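Local coordinates for protein TsrD (Streptomyces laurentii, PDB 5X7L) that belongs to the SnoaL-like polyketide cyclase family of the NTF2 clan, with helices packed on a curved antiparallel sheet, and pairs with a second copy of itself, at residues Ala80-Ser85 and Val104-Ile109. Numbering follows the deposited sequence.
With IPA (isopropyl alcohol), chain G.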
loop_
_atom_site.group_PDB
_atom_site.type_symbol
_atom_site.label_atom_id
_atom_site.label_comp_id
_atom_site.label_asym_id
_atom_site.label_seq_id
_atom_site.Cartn_x
_atom_site.Cartn_y
_atom_site.Cartn_z
ATOM N N ALA B 80 -7.461 2.833 -4.225
ATOM C CA ALA B 80 -7.625 1.689 -5.113
ATOM C C ALA B 80 -6.607 0.610 -4.767
ATOM O O ALA B 80 -5.400 0.837 -4.866
ATOM C CB ALA B 80 -7.469 2.121 -6.564
ATOM N N ARG B 81 -7.098 -0.551 -4.339
ATOM C CA ARG B 81 -6.248 -1.724 -4.183
ATOM C C ARG B 81 -6.334 -2.517 -5.477
ATOM O O ARG B 81 -7.433 -2.845 -5.932
ATOM C CB ARG B 81 -6.688 -2.582 -2.996
ATOM C CG ARG B 81 -5.815 -3.813 -2.803
ATOM C CD ARG B 81 -6.009 -4.478 -1.458
ATOM N NE ARG B 81 -7.343 -5.044 -1.277
ATOM C CZ ARG B 81 -7.721 -6.251 -1.696
ATOM N NH1 ARG B 81 -6.875 -7.036 -2.357
ATOM N NH2 ARG B 81 -8.958 -6.677 -1.457
HETATM N N MSE B 82 -5.182 -2.820 -6.070
HETATM C CA MSE B 82 -5.130 -3.404 -7.407
HETATM C C MSE B 82 -4.144 -4.548 -7.481
HETATM O O MSE B 82 -3.282 -4.710 -6.610
HETATM C CB MSE B 82 -4.759 -2.326 -8.431
HETATM C CG MSE B 82 -5.847 -1.266 -8.564
HETATM SE SE MSE B 82 -5.320 0.248 -9.676
HETATM C CE MSE B 82 -4.210 1.158 -8.361
ATOM N N THR B 83 -4.293 -5.346 -8.536
ATOM C CA THR B 83 -3.366 -6.418 -8.872
ATOM C C THR B 83 -2.800 -6.133 -10.261
ATOM O O THR B 83 -3.548 -5.849 -11.197
ATOM C CB THR B 83 -4.059 -7.792 -8.845
ATOM O OG1 THR B 83 -4.514 -8.063 -7.516
ATOM C CG2 THR B 83 -3.097 -8.893 -9.266
ATOM N N PHE B 84 -1.479 -6.221 -10.376
ATOM C CA PHE B 84 -0.740 -5.867 -11.584
ATOM C C PHE B 84 0.046 -7.091 -12.034
ATOM O O PHE B 84 0.864 -7.616 -11.273
ATOM C CB PHE B 84 0.186 -4.692 -11.262
ATOM C CG PHE B 84 1.062 -4.244 -12.397
ATOM C CD1 PHE B 84 0.524 -3.916 -13.632
ATOM C CD2 PHE B 84 2.428 -4.084 -12.202
ATOM C CE1 PHE B 84 1.340 -3.474 -14.660
ATOM C CE2 PHE B 84 3.247 -3.641 -13.225
ATOM C CZ PHE B 84 2.703 -3.337 -14.455
ATOM N N SER B 85 -0.216 -7.562 -13.250
ATOM C CA SER B 85 0.416 -8.785 -13.734
ATOM C C SER B 85 0.776 -8.675 -15.207
ATOM O O SER B 85 0.303 -7.785 -15.915
ATOM C CB SER B 85 -0.498 -9.995 -13.511
ATOM O OG SER B 85 -1.682 -9.892 -14.280
ATOM N N VAL B 104 1.696 -8.843 -8.816
ATOM C CA VAL B 104 1.925 -8.180 -7.535
ATOM C C VAL B 104 0.776 -7.257 -7.174
ATOM O O VAL B 104 0.068 -6.742 -8.041
ATOM C CB VAL B 104 3.241 -7.365 -7.522
ATOM C CG1 VAL B 104 4.438 -8.294 -7.627
ATOM C CG2 VAL B 104 3.257 -6.320 -8.631
ATOM N N GLY B 105 0.617 -7.037 -5.877
ATOM C CA GLY B 105 -0.389 -6.120 -5.382
ATOM C C GLY B 105 0.158 -4.718 -5.208
ATOM O O GLY B 105 1.363 -4.506 -5.023
ATOM N N LEU B 106 -0.747 -3.750 -5.272
ATOM C CA LEU B 106 -0.413 -2.365 -4.984
ATOM C C LEU B 106 -1.641 -1.685 -4.403
ATOM O O LEU B 106 -2.771 -2.153 -4.588
ATOM C CB LEU B 106 0.070 -1.642 -6.248
ATOM C CG LEU B 106 -0.939 -1.540 -7.401
ATOM C CD1 LEU B 106 -0.783 -0.236 -8.177
ATOM C CD2 LEU B 106 -0.886 -2.739 -8.338
ATOM N N ILE B 107 -1.404 -0.599 -3.680
ATOM C CA ILE B 107 -2.478 0.265 -3.215
ATOM C C ILE B 107 -2.094 1.700 -3.551
ATOM O O ILE B 107 -1.018 2.161 -3.168
ATOM C CB ILE B 107 -2.736 0.126 -1.702
ATOM C CG1 ILE B 107 -3.082 -1.324 -1.346
ATOM C CG2 ILE B 107 -3.850 1.077 -1.277
ATOM C CD1 ILE B 107 -3.145 -1.600 0.144
ATOM N N ASP B 108 -2.973 2.387 -4.281
ATOM C CA ASP B 108 -2.812 3.805 -4.603
ATOM C C ASP B 108 -3.851 4.623 -3.858
ATOM O O ASP B 108 -5.034 4.277 -3.863
ATOM C CB ASP B 108 -3.013 4.067 -6.101
ATOM C CG ASP B 108 -1.891 3.529 -6.965
ATOM O OD1 ASP B 108 -0.896 2.992 -6.440
ATOM O OD2 ASP B 108 -2.017 3.650 -8.199
ATOM N N ILE B 109 -3.406 5.712 -3.239
ATOM C CA ILE B 109 -4.306 6.710 -2.680
ATOM C C ILE B 109 -4.216 7.943 -3.562
ATOM O O ILE B 109 -3.140 8.515 -3.714
ATOM C CB ILE B 109 -3.940 7.073 -1.231
ATOM C CG1 ILE B 109 -3.968 5.820 -0.352
ATOM C CG2 ILE B 109 -4.887 8.144 -0.700
ATOM C CD1 ILE B 109 -3.490 6.045 1.064
HETATM C C1 IPA G . -0.451 5.986 -9.825
HETATM C C2 IPA G . 0.453 4.837 -10.252
HETATM C C3 IPA G . 1.769 4.876 -9.486
HETATM O O2 IPA G . -0.197 3.597 -9.992
#
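Met82, a selenomethionine, reaches with its CE toward two residues of the facing strand, coming within 3.7 Å of Leu106 CD1. The same CE lies 3.3 Å from Asp108 OD2. Strands 77-88 and 101-113 are the central pair of the antiparallel sheet in this SnoaL-like, NTF2-clan fold. Six backbone hydrogen bonds join the segments, two at each of the pairs Ala80-Asp108, Met82-Leu106 and Phe84-Val104, and these residues all send their side chains to the face that helix 6-22 helps to cover. A long, flexible methionine suits the seam: a bend at chi3 (-78°) turns CE toward the Asp108 carboxylate, the two side chains cross at about a right angle, and Met13, Phe16 and Leu17 pack on it from the helix. Leu106, its CG between the backbone N and the carbonyl carbon (chi1 62°), rests CD2 3.7 Å from Phe84 CB. The Phe84 ring has Val104 CG2 at its edge, 4.3 Å from CD2, and Trp57 meets it edge-to-face. On the other face Arg81 CG rests 4.0 Å from Ile107 CG1, aliphatic stem on branched side chain, and its guanidinium makes a cation-pi contact with Trp121 of the second subunit. Ile107 packs on Ile107 of the second subunit, as befits an apolar residue at a subunit interface. Thr83 OG1 is hydrogen-bonded to Asp69 of the neighbouring strand, and opposite it Gly105 has no side chain. Asp108, buried beside Met82, touches Asp122 of strand 116-124; its OD2 accepts a 2.6 Å hydrogen bond from O2 of an isopropyl alcohol.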